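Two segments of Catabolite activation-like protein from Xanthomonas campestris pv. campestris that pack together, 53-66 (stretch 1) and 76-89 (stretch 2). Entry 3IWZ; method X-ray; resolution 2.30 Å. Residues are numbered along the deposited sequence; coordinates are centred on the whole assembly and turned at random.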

# COMPACT_ATOMS: atom_id res chain seq x y z
N GLY D 53 1.74 20.26 -0.50
CA GLY D 53 2.90 20.83 0.15
C GLY D 53 2.67 20.81 1.65
O GLY D 53 3.40 21.44 2.41
N THR D 54 1.67 20.05 2.06
CA THR D 54 1.30 19.96 3.47
C THR D 54 1.14 18.55 4.03
O THR D 54 0.66 17.63 3.37
CB THR D 54 -0.02 20.73 3.71
OG1 THR D 54 0.16 22.10 3.34
CG2 THR D 54 -0.44 20.64 5.17
N LEU D 55 1.54 18.39 5.28
CA LEU D 55 1.43 17.12 5.96
C LEU D 55 0.35 17.33 7.02
O LEU D 55 0.22 18.43 7.54
CB LEU D 55 2.76 16.78 6.65
CG LEU D 55 3.13 15.36 7.07
CD1 LEU D 55 3.89 15.46 8.40
CD2 LEU D 55 1.92 14.49 7.24
N TYR D 56 -0.42 16.30 7.32
CA TYR D 56 -1.44 16.42 8.34
C TYR D 56 -1.23 15.41 9.45
O TYR D 56 -0.79 14.29 9.20
CB TYR D 56 -2.82 16.21 7.74
CG TYR D 56 -3.28 17.32 6.83
CD1 TYR D 56 -3.72 18.53 7.35
CD2 TYR D 56 -3.28 17.14 5.45
CE1 TYR D 56 -4.18 19.54 6.51
CE2 TYR D 56 -3.74 18.15 4.61
CZ TYR D 56 -4.18 19.34 5.14
OH TYR D 56 -4.64 20.33 4.31
N TYR D 57 -1.54 15.83 10.67
CA TYR D 57 -1.44 14.97 11.84
C TYR D 57 -2.82 15.02 12.49
O TYR D 57 -3.29 16.09 12.87
CB TYR D 57 -0.39 15.51 12.82
CG TYR D 57 -0.33 14.75 14.12
CD1 TYR D 57 0.51 13.65 14.28
CD2 TYR D 57 -1.13 15.13 15.19
CE1 TYR D 57 0.56 12.95 15.47
CE2 TYR D 57 -1.09 14.43 16.40
CZ TYR D 57 -0.25 13.34 16.53
OH TYR D 57 -0.21 12.66 17.72
N VAL D 58 -3.47 13.86 12.58
CA VAL D 58 -4.80 13.77 13.18
C VAL D 58 -4.73 13.89 14.69
O VAL D 58 -4.29 12.97 15.38
CB VAL D 58 -5.49 12.42 12.86
CG1 VAL D 58 -6.90 12.42 13.42
CG2 VAL D 58 -5.50 12.16 11.36
N ILE D 59 -5.17 15.03 15.22
CA ILE D 59 -5.15 15.26 16.66
C ILE D 59 -6.37 14.61 17.31
O ILE D 59 -6.27 13.99 18.37
CB ILE D 59 -5.14 16.77 16.99
CG1 ILE D 59 -3.75 17.35 16.67
CG2 ILE D 59 -5.48 16.98 18.46
CD1 ILE D 59 -3.56 18.80 17.06
N SER D 60 -7.52 14.75 16.66
CA SER D 60 -8.75 14.17 17.16
C SER D 60 -9.64 13.98 15.96
O SER D 60 -9.55 14.72 14.98
CB SER D 60 -9.44 15.10 18.16
OG SER D 60 -10.10 16.17 17.50
N GLY D 61 -10.51 12.99 16.03
CA GLY D 61 -11.40 12.74 14.93
C GLY D 61 -11.05 11.50 14.16
O GLY D 61 -10.07 10.80 14.45
N SER D 62 -11.86 11.23 13.15
CA SER D 62 -11.67 10.07 12.31
C SER D 62 -11.74 10.55 10.86
O SER D 62 -12.62 11.34 10.50
CB SER D 62 -12.79 9.05 12.61
OG SER D 62 -12.56 7.80 11.99
N VAL D 63 -10.78 10.11 10.05
CA VAL D 63 -10.72 10.46 8.64
C VAL D 63 -10.62 9.19 7.80
O VAL D 63 -10.42 8.08 8.32
CB VAL D 63 -9.48 11.34 8.31
CG1 VAL D 63 -9.57 12.68 9.05
CG2 VAL D 63 -8.21 10.61 8.70
N SER D 64 -10.79 9.33 6.50
CA SER D 64 -10.70 8.19 5.63
C SER D 64 -9.84 8.59 4.44
O SER D 64 -9.81 9.76 4.06
CB SER D 64 -12.09 7.77 5.15
OG SER D 64 -12.64 8.74 4.27
N ILE D 65 -9.11 7.63 3.89
CA ILE D 65 -8.28 7.87 2.71
C ILE D 65 -9.00 7.13 1.60
O ILE D 65 -9.20 5.92 1.68
CB ILE D 65 -6.86 7.31 2.86
CG1 ILE D 65 -6.11 8.02 3.99
CG2 ILE D 65 -6.10 7.46 1.55
CD1 ILE D 65 -5.82 9.48 3.75
N ILE D 66 -9.41 7.86 0.57
CA ILE D 66 -10.14 7.27 -0.53
C ILE D 66 -9.45 7.48 -1.87
O ILE D 66 -8.86 8.53 -2.12
CB ILE D 66 -11.57 7.87 -0.61
CG1 ILE D 66 -12.15 8.01 0.81
CG2 ILE D 66 -12.48 6.98 -1.45
CD1 ILE D 66 -13.61 8.45 0.86
N VAL D 76 -12.50 3.06 -0.36
CA VAL D 76 -11.94 3.45 0.92
C VAL D 76 -10.73 2.54 1.15
O VAL D 76 -10.83 1.31 1.04
CB VAL D 76 -12.97 3.24 2.06
CG1 VAL D 76 -12.32 3.40 3.42
CG2 VAL D 76 -14.11 4.23 1.90
N LEU D 77 -9.58 3.14 1.44
CA LEU D 77 -8.38 2.35 1.67
C LEU D 77 -8.15 2.18 3.16
O LEU D 77 -7.34 1.35 3.58
CB LEU D 77 -7.15 3.01 1.05
CG LEU D 77 -7.27 3.46 -0.40
CD1 LEU D 77 -5.92 3.94 -0.87
CD2 LEU D 77 -7.76 2.34 -1.26
N GLY D 78 -8.87 2.96 3.96
CA GLY D 78 -8.72 2.87 5.40
C GLY D 78 -9.22 4.05 6.21
O GLY D 78 -9.46 5.14 5.69
N TYR D 79 -9.40 3.81 7.51
CA TYR D 79 -9.84 4.83 8.44
C TYR D 79 -8.66 5.07 9.35
O TYR D 79 -7.85 4.18 9.57
CB TYR D 79 -11.03 4.36 9.28
CG TYR D 79 -12.25 3.98 8.47
CD1 TYR D 79 -12.64 4.73 7.36
CD2 TYR D 79 -13.04 2.89 8.84
CE1 TYR D 79 -13.79 4.42 6.64
CE2 TYR D 79 -14.20 2.57 8.13
CZ TYR D 79 -14.57 3.34 7.04
OH TYR D 79 -15.72 3.03 6.35
N PHE D 80 -8.55 6.28 9.87
CA PHE D 80 -7.43 6.60 10.73
C PHE D 80 -7.84 7.55 11.85
O PHE D 80 -8.62 8.47 11.64
CB PHE D 80 -6.32 7.22 9.89
CG PHE D 80 -5.92 6.36 8.72
CD1 PHE D 80 -5.00 5.33 8.88
CD2 PHE D 80 -6.48 6.57 7.46
CE1 PHE D 80 -4.63 4.53 7.82
CE2 PHE D 80 -6.12 5.77 6.39
CZ PHE D 80 -5.20 4.75 6.56
N GLY D 81 -7.32 7.30 13.05
CA GLY D 81 -7.65 8.14 14.18
C GLY D 81 -6.48 8.94 14.72
O GLY D 81 -5.47 9.16 14.05
N SER D 82 -6.65 9.38 15.96
CA SER D 82 -5.65 10.17 16.66
C SER D 82 -4.26 9.57 16.53
O SER D 82 -4.08 8.36 16.63
CB SER D 82 -6.03 10.27 18.14
OG SER D 82 -7.40 10.61 18.28
N GLY D 83 -3.27 10.43 16.29
CA GLY D 83 -1.90 10.00 16.15
C GLY D 83 -1.44 9.70 14.73
O GLY D 83 -0.25 9.54 14.49
N GLU D 84 -2.37 9.64 13.79
CA GLU D 84 -2.01 9.33 12.42
C GLU D 84 -1.53 10.51 11.58
O GLU D 84 -2.05 11.63 11.69
CB GLU D 84 -3.20 8.66 11.71
CG GLU D 84 -3.52 7.25 12.20
CD GLU D 84 -2.41 6.27 11.91
OE1 GLU D 84 -1.99 6.17 10.74
OE2 GLU D 84 -1.95 5.59 12.85
N PHE D 85 -0.51 10.24 10.78
CA PHE D 85 0.04 11.23 9.86
C PHE D 85 -0.65 10.91 8.55
O PHE D 85 -0.64 9.76 8.11
CB PHE D 85 1.55 11.04 9.69
CG PHE D 85 2.36 11.61 10.82
CD1 PHE D 85 2.65 12.96 10.86
CD2 PHE D 85 2.79 10.81 11.86
CE1 PHE D 85 3.35 13.50 11.92
CE2 PHE D 85 3.49 11.34 12.93
CZ PHE D 85 3.77 12.69 12.97
N VAL D 86 -1.29 11.90 7.94
CA VAL D 86 -1.96 11.67 6.67
C VAL D 86 -1.50 12.74 5.68
O VAL D 86 -0.98 13.78 6.10
CB VAL D 86 -3.50 11.65 6.83
CG1 VAL D 86 -3.91 10.43 7.64
CG2 VAL D 86 -3.98 12.90 7.56
N GLY D 87 -1.65 12.46 4.39
CA GLY D 87 -1.18 13.39 3.37
C GLY D 87 0.34 13.49 3.40
O GLY D 87 0.93 14.53 3.08
N GLU D 88 0.98 12.40 3.79
CA GLU D 88 2.43 12.39 3.90
C GLU D 88 3.21 12.04 2.65
O GLU D 88 4.42 12.22 2.62
CB GLU D 88 2.86 11.44 5.03
CG GLU D 88 2.82 9.96 4.66
CD GLU D 88 1.47 9.52 4.10
OE1 GLU D 88 0.40 10.04 4.51
OE2 GLU D 88 1.50 8.62 3.24
N MET D 89 2.52 11.55 1.62
CA MET D 89 3.21 11.13 0.40
C MET D 89 4.19 12.15 -0.19
O MET D 89 5.34 11.82 -0.47
CB MET D 89 2.21 10.71 -0.68
CG MET D 89 2.87 9.92 -1.81
SD MET D 89 1.74 9.40 -3.12
CE MET D 89 1.95 10.73 -4.30
O HOH W 1 -10.29 11.59 18.95

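The two stretches run antiparallel and meet in two separate ladders. In the first, Tyr56 and Tyr57 pair with Val86 and Phe85. In the second, the strand 63-66 lies along the strand 76-80. The chain turns a corner at Ile59, and the register shifts by one between the ladders.

Backbone bonds hold each ladder. Tyr56 N donates to Val86 O at 2.9 Å, and Val86 N returns to Tyr56 O at 2.7 Å. Val58 continues the pattern at the turn from Gly81 to Glu84, which is type II. Val58 N gives to Glu84 O at 2.8 Å, and Val58 O accepts from Gly83 N at 2.9 Å. The turn is closed by its own bond, Glu84 N to Gly81 O, 3.1 Å. In the second ladder Val63 N reaches Phe80 O at 3.1 Å, and Phe80 N reaches Val63 O at 3.0 Å. Farther along, Leu77 N bonds to Ile65 O at 2.8 Å.

The side chains of Tyr57 and Phe85 share one face of the first ladder. The edge of the Tyr57 ring points at the face of Phe85, with planes at 69° and Tyr57 CD1 3.6 Å from Phe85 CZ. This tilt sets ring hydrogens against the electron-rich face. Leu55 comes in beside the same ring, its CD1 3.7 Å from Phe85 CD1. The far end of the tyrosine lies over the turn, where Tyr57 OH is 3.5 Å from Gly83 CA. The positive phi of Gly83 suits glycine.

Val86 is the bump that joins the two ladders. Its CG2 sits 3.5 Å from Tyr56 CB and 4.2 Å from Val58 CG2. Its CG1 faces the second ladder, 4.4 Å from Val63 CG2. Ile65 reaches it too, with Ile65 CD1 4.4 Å from Val86 CB. The contacts are between carbon atoms: Val58, Val63, Ile65 and the CB of Tyr56 line the space around Val86.

Ile65 has the largest area covered by the other stretch. Its CG1 presses on the Phe80 ring, 3.3 Å from Phe80 CE2, while its CG2 lies 4.3 Å from Leu77 CD1. Between these two partners in sequence is Gly78. A CB there would be crowded by Phe80 CZ, so the bare glycine leaves room for the ring. Across the sheet, Ser64 CB rests at the edge of the Tyr79 ring, 3.8 Å from Tyr79 CD1.

Past the corner, one water bridges Gly61 and Ser82. It accepts from Gly61 N at 3.2 Å and hydrogen-bonds Ser82 OG at 3.1 Å.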